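Transferrin binding protein B (Actinobacillus suis, PDB 3PQU) probably binds host transferrin at the bacterial outer membrane as a surface lipoprotein of the iron-acquisition receptor. Local coordinates at residues S359-D364 with G403-K408; K376-V381 with T387-A392. All coordinates share one frame; numbering follows the deposited sequence.

Overall arrangement
Both contacts lie in the C-lobe handle domain, their centres about 7 Å apart, and they share a sheet: strand 400-409 of contact 1 is the neighbour of strand 386-393 of contact 2. Contact 1 is buried and small, a few methyl groups bridging from that sheet to the separate two-stranded sheet of 360-363, with no hydrogen bond across it. Contact 2 is a partly buried hairpin, far larger in area and carried by backbone hydrogen bonds, with exposed Ser378 and Thr380 on one face. The two are stitched together by probable hydrogen bonds from Val391 N to Gln404 O and from Val389 N to Trp406 O.

Contact 1 (S359-D364 with G403-K408); sequences SVLIID and GQLWQK
Leu361 and Leu405 meet tip to tip through their CD1 methyls, 4.2 Å apart. The same CD1 of Leu405 also lies 4.4 Å from CD1 of Ile363, which makes this one methyl the meeting point for Leu361 and Ile363, two positions apart on strand 360-363. CB of both Leu361 and Ile363 points toward 403-408. In Leu405, CG lies anti to the backbone N (chi1 171°), and chi2 of 75° then sets where CD1 sits. The backbones stay well separated, with the CA atoms of Leu361 and Leu405 9.9 Å apart, and no hydrogen bond passes between the segments. Across the two segments the contact is apolar, methyl on methyl, and buries 96 Å².

Further out, Leu361 also packs on Leu352, Ile368 and Leu370, and Ile363 on Ile368, while Leu405 rests on Ala390. Strand 360-363 pairs with strand 366-369 through backbone hydrogen bonds such as Leu361 with Ile368, and the Val360 carbonyl accepts a hydrogen bond from Gln422 of strand 413-424. The contact thus joins the two-stranded sheet of the C-lobe handle domain to its larger antiparallel sheet, where strand 400-409 runs between strands 386-393 and 413-424.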
loop_
_atom_site.group_PDB
_atom_site.type_symbol
_atom_site.label_atom_id
_atom_site.label_comp_id
_atom_site.label_asym_id
_atom_site.label_seq_id
_atom_site.Cartn_x
_atom_site.Cartn_y
_atom_site.Cartn_z
ATOM N N SER A 359 13.189 2.970 2.706
ATOM C CA SER A 359 13.744 4.317 2.744
ATOM C C SER A 359 12.702 5.420 2.503
ATOM O O SER A 359 13.051 6.586 2.339
ATOM C CB SER A 359 14.917 4.451 1.763
ATOM O OG SER A 359 15.971 3.555 2.104
ATOM N N VAL A 360 11.425 5.060 2.478
ATOM C CA VAL A 360 10.381 6.081 2.461
ATOM C C VAL A 360 9.378 5.842 3.579
ATOM O O VAL A 360 8.975 4.700 3.827
ATOM C CB VAL A 360 9.632 6.169 1.098
ATOM C CG1 VAL A 360 10.616 6.432 -0.042
ATOM C CG2 VAL A 360 8.847 4.915 0.835
ATOM N N LEU A 361 8.997 6.917 4.266
ATOM C CA LEU A 361 7.889 6.861 5.212
ATOM C C LEU A 361 6.618 7.323 4.516
ATOM O O LEU A 361 6.606 8.370 3.874
ATOM C CB LEU A 361 8.157 7.771 6.405
ATOM C CG LEU A 361 8.812 7.177 7.638
ATOM C CD1 LEU A 361 8.909 8.248 8.712
ATOM C CD2 LEU A 361 8.005 5.993 8.142
ATOM N N ILE A 362 5.544 6.552 4.648
ATOM C CA ILE A 362 4.295 6.900 3.992
ATOM C C ILE A 362 3.369 7.540 5.013
ATOM O O ILE A 362 2.985 6.906 5.983
ATOM C CB ILE A 362 3.578 5.668 3.408
ATOM C CG1 ILE A 362 4.572 4.698 2.752
ATOM C CG2 ILE A 362 2.487 6.113 2.445
ATOM C CD1 ILE A 362 4.754 4.893 1.257
ATOM N N ILE A 363 3.012 8.799 4.813
ATOM C CA ILE A 363 2.065 9.426 5.717
ATOM C C ILE A 363 0.978 10.136 4.932
ATOM O O ILE A 363 1.272 10.986 4.101
ATOM C CB ILE A 363 2.762 10.389 6.682
ATOM C CG1 ILE A 363 3.805 9.629 7.507
ATOM C CG2 ILE A 363 1.746 11.063 7.593
ATOM C CD1 ILE A 363 4.448 10.467 8.579
ATOM N N ASP A 364 -0.273 9.755 5.180
ATOM C CA ASP A 364 -1.409 10.360 4.497
ATOM C C ASP A 364 -1.220 10.350 2.993
ATOM O O ASP A 364 -1.556 11.325 2.314
ATOM C CB ASP A 364 -1.613 11.802 4.967
ATOM C CG ASP A 364 -2.239 11.887 6.342
ATOM O OD1 ASP A 364 -2.641 10.837 6.881
ATOM O OD2 ASP A 364 -2.339 13.013 6.875
ATOM N N GLY A 403 14.639 5.348 13.221
ATOM C CA GLY A 403 14.864 6.675 13.748
ATOM C C GLY A 403 13.735 7.172 14.616
ATOM O O GLY A 403 12.979 6.381 15.183
ATOM N N GLN A 404 13.632 8.492 14.716
ATOM C CA GLN A 404 12.593 9.121 15.506
ATOM C C GLN A 404 11.579 9.781 14.590
ATOM O O GLN A 404 11.904 10.196 13.475
ATOM C CB GLN A 404 13.203 10.175 16.419
ATOM C CG GLN A 404 14.534 9.783 17.006
ATOM C CD GLN A 404 15.211 10.951 17.695
ATOM O OE1 GLN A 404 14.588 11.672 18.474
ATOM N NE2 GLN A 404 16.490 11.149 17.404
ATOM N N LEU A 405 10.349 9.877 15.068
ATOM C CA LEU A 405 9.301 10.547 14.321
ATOM C C LEU A 405 8.348 11.200 15.300
ATOM O O LEU A 405 7.932 10.577 16.277
ATOM C CB LEU A 405 8.552 9.551 13.443
ATOM C CG LEU A 405 7.293 10.095 12.775
ATOM C CD1 LEU A 405 7.640 11.014 11.598
ATOM C CD2 LEU A 405 6.438 8.932 12.318
ATOM N N TRP A 406 8.016 12.459 15.050
ATOM C CA TRP A 406 7.063 13.156 15.898
ATOM C C TRP A 406 6.374 14.288 15.162
ATOM O O TRP A 406 6.814 14.711 14.090
ATOM C CB TRP A 406 7.743 13.680 17.170
ATOM C CG TRP A 406 8.629 14.886 16.971
ATOM C CD1 TRP A 406 8.254 16.200 17.033
ATOM C CD2 TRP A 406 10.039 14.886 16.707
ATOM N NE1 TRP A 406 9.338 17.014 16.815
ATOM C CE2 TRP A 406 10.447 16.233 16.612
ATOM C CE3 TRP A 406 10.995 13.880 16.539
ATOM C CZ2 TRP A 406 11.768 16.597 16.353
ATOM C CZ3 TRP A 406 12.307 14.244 16.284
ATOM C CH2 TRP A 406 12.680 15.590 16.193
ATOM N N GLN A 407 5.276 14.764 15.735
ATOM C CA GLN A 407 4.688 15.994 15.260
ATOM C C GLN A 407 5.206 17.108 16.153
ATOM O O GLN A 407 5.247 16.963 17.375
ATOM C CB GLN A 407 3.166 15.939 15.310
ATOM C CG GLN A 407 2.523 17.168 14.706
ATOM C CD GLN A 407 1.201 17.495 15.344
ATOM O OE1 GLN A 407 0.500 16.608 15.834
ATOM N NE2 GLN A 407 0.850 18.778 15.352
ATOM N N LYS A 408 5.624 18.210 15.542
ATOM C CA LYS A 408 6.114 19.347 16.307
ATOM C C LYS A 408 5.135 20.506 16.195
ATOM O O LYS A 408 4.496 20.692 15.159
ATOM C CB LYS A 408 7.502 19.775 15.823
ATOM C CG LYS A 408 7.489 20.725 14.641
ATOM C CD LYS A 408 8.896 21.000 14.147
ATOM C CE LYS A 408 9.696 21.795 15.163
ATOM N NZ LYS A 408 9.176 23.187 15.316
#

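Contact 2 (K376-V381 with T387-A392)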
loop_
_atom_site.group_PDB
_atom_site.type_symbol
_atom_site.label_atom_id
_atom_site.label_comp_id
_atom_site.label_asym_id
_atom_site.label_seq_id
_atom_site.Cartn_x
_atom_site.Cartn_y
_atom_site.Cartn_z
ATOM N N LYS A 376 22.967 10.436 9.647
ATOM C CA LYS A 376 21.529 10.415 9.865
ATOM C C LYS A 376 20.991 11.788 9.480
ATOM O O LYS A 376 21.693 12.790 9.616
ATOM C CB LYS A 376 21.173 10.019 11.302
ATOM C CG LYS A 376 21.330 11.098 12.355
ATOM C CD LYS A 376 20.960 10.541 13.732
ATOM C CE LYS A 376 20.863 11.626 14.797
ATOM N NZ LYS A 376 20.685 11.034 16.153
ATOM N N ASN A 377 19.764 11.829 8.972
ATOM C CA ASN A 377 19.230 13.046 8.374
ATOM C C ASN A 377 17.843 13.377 8.890
ATOM O O ASN A 377 17.010 12.491 9.063
ATOM C CB ASN A 377 19.206 12.898 6.851
ATOM C CG ASN A 377 20.580 12.590 6.284
ATOM O OD1 ASN A 377 21.356 13.498 5.988
ATOM N ND2 ASN A 377 20.896 11.303 6.149
ATOM N N SER A 378 17.599 14.657 9.136
ATOM C CA SER A 378 16.293 15.102 9.598
ATOM C C SER A 378 15.442 15.627 8.445
ATOM O O SER A 378 15.925 16.365 7.587
ATOM C CB SER A 378 16.448 16.181 10.669
ATOM O OG SER A 378 15.180 16.671 11.068
ATOM N N LYS A 379 14.174 15.241 8.437
ATOM C CA LYS A 379 13.241 15.693 7.418
ATOM C C LYS A 379 12.039 16.356 8.078
ATOM O O LYS A 379 11.495 15.842 9.059
ATOM C CB LYS A 379 12.775 14.515 6.558
ATOM C CG LYS A 379 13.900 13.692 5.951
ATOM C CD LYS A 379 14.712 14.490 4.941
ATOM C CE LYS A 379 15.773 13.613 4.290
ATOM N NZ LYS A 379 16.507 14.339 3.221
ATOM N N THR A 380 11.638 17.502 7.539
ATOM C CA THR A 380 10.482 18.231 8.041
ATOM C C THR A 380 9.504 18.458 6.902
ATOM O O THR A 380 9.857 19.000 5.850
ATOM C CB THR A 380 10.878 19.586 8.646
ATOM O OG1 THR A 380 11.720 19.371 9.785
ATOM C CG2 THR A 380 9.636 20.360 9.076
ATOM N N VAL A 381 8.270 18.028 7.108
ATOM C CA VAL A 381 7.304 18.063 6.038
ATOM C C VAL A 381 5.925 18.404 6.585
ATOM O O VAL A 381 5.427 17.770 7.517
ATOM C CB VAL A 381 7.298 16.731 5.264
ATOM C CG1 VAL A 381 6.995 15.579 6.202
ATOM C CG2 VAL A 381 6.315 16.782 4.099
ATOM N N THR A 387 2.827 19.282 11.073
ATOM C CA THR A 387 4.224 19.389 10.703
ATOM C C THR A 387 4.949 18.185 11.263
ATOM O O THR A 387 5.219 18.106 12.465
ATOM C CB THR A 387 4.880 20.652 11.257
ATOM O OG1 THR A 387 4.317 21.802 10.617
ATOM C CG2 THR A 387 6.372 20.613 10.984
ATOM N N MET A 388 5.246 17.233 10.392
ATOM C CA MET A 388 5.926 16.034 10.828
ATOM C C MET A 388 7.420 16.183 10.608
ATOM O O MET A 388 7.871 16.740 9.604
ATOM C CB MET A 388 5.386 14.803 10.094
ATOM C CG MET A 388 3.889 14.604 10.250
ATOM S SD MET A 388 3.391 14.366 11.967
ATOM C CE MET A 388 4.438 12.990 12.429
ATOM N N VAL A 389 8.183 15.698 11.575
ATOM C CA VAL A 389 9.627 15.632 11.446
ATOM C C VAL A 389 10.162 14.223 11.770
ATOM O O VAL A 389 9.793 13.600 12.772
ATOM C CB VAL A 389 10.320 16.717 12.294
ATOM C CG1 VAL A 389 9.543 16.966 13.568
ATOM C CG2 VAL A 389 11.760 16.327 12.586
ATOM N N ALA A 390 11.019 13.715 10.893
ATOM C CA ALA A 390 11.580 12.380 11.059
ATOM C C ALA A 390 13.096 12.447 11.006
ATOM O O ALA A 390 13.674 13.141 10.168
ATOM C CB ALA A 390 11.065 11.449 9.986
ATOM N N VAL A 391 13.740 11.722 11.907
ATOM C CA VAL A 391 15.195 11.652 11.925
ATOM C C VAL A 391 15.610 10.214 11.645
ATOM O O VAL A 391 15.444 9.333 12.488
ATOM C CB VAL A 391 15.751 12.128 13.269
ATOM C CG1 VAL A 391 17.269 12.030 13.285
ATOM C CG2 VAL A 391 15.302 13.560 13.542
ATOM N N ALA A 392 16.144 9.979 10.453
ATOM C CA ALA A 392 16.363 8.619 9.966
ATOM C C ALA A 392 17.843 8.244 9.886
ATOM O O ALA A 392 18.668 9.028 9.422
ATOM C CB ALA A 392 15.706 8.440 8.615
HETATM O O HOH W 1 18.812 9.092 6.539
#
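Strands 376-381 and 387-392 run antiparallel, at 169° between their directions and with axes 4.6 Å apart, as the two arms of a beta hairpin in the C-lobe handle domain. Three hydrogen-bonded pairs, Asn377 with Ala392, Lys379 with Ala390 and Val381 with Met388, each contribute two backbone hydrogen bonds. Lys379 N to Ala390 O and its reciprocal, Ala390 N to Lys379 O, are both 2.8 Å. Val389 CA adds a CH...O contact of 3.0 Å to Lys379 O.

Ser378, Thr380, Val389 and Val391 share one face. Thr380 and Val389 run alongside each other on this face, with OG1 of Thr380 against CB of Val389. Chi1 of -63° puts OG1 of Thr380 beside the backbone N and leaves CG2 anti to it, 3.8 Å from CG2 of Thr387, whose hydroxyl is hydrogen-bonded to Glu382. CG2 of Val389 reaches back to OG of Ser378. Farther along, the extended chain of Lys376 slants across Val391 and lays CE 3.9 Å from CG1, before its NZ bonds to the Ala457 carbonyl.

On the other face CG1 of Val381 lies 4.3 Å from CB of Met388. Here Val381 also packs on Ile368, and Ala390 on Leu405 of strand 400-409, while Ala392 touches Leu370. Lys379 leaves this face, and its NZ bonds to the Ala371 carbonyl. Asn377 OD1 accepts from Asn374 N, while its ND2 donates to a water 3.1 Å away that in turn donates to Ala392 O at 2.9 Å, so this carbonyl takes both the water and Asn377 N.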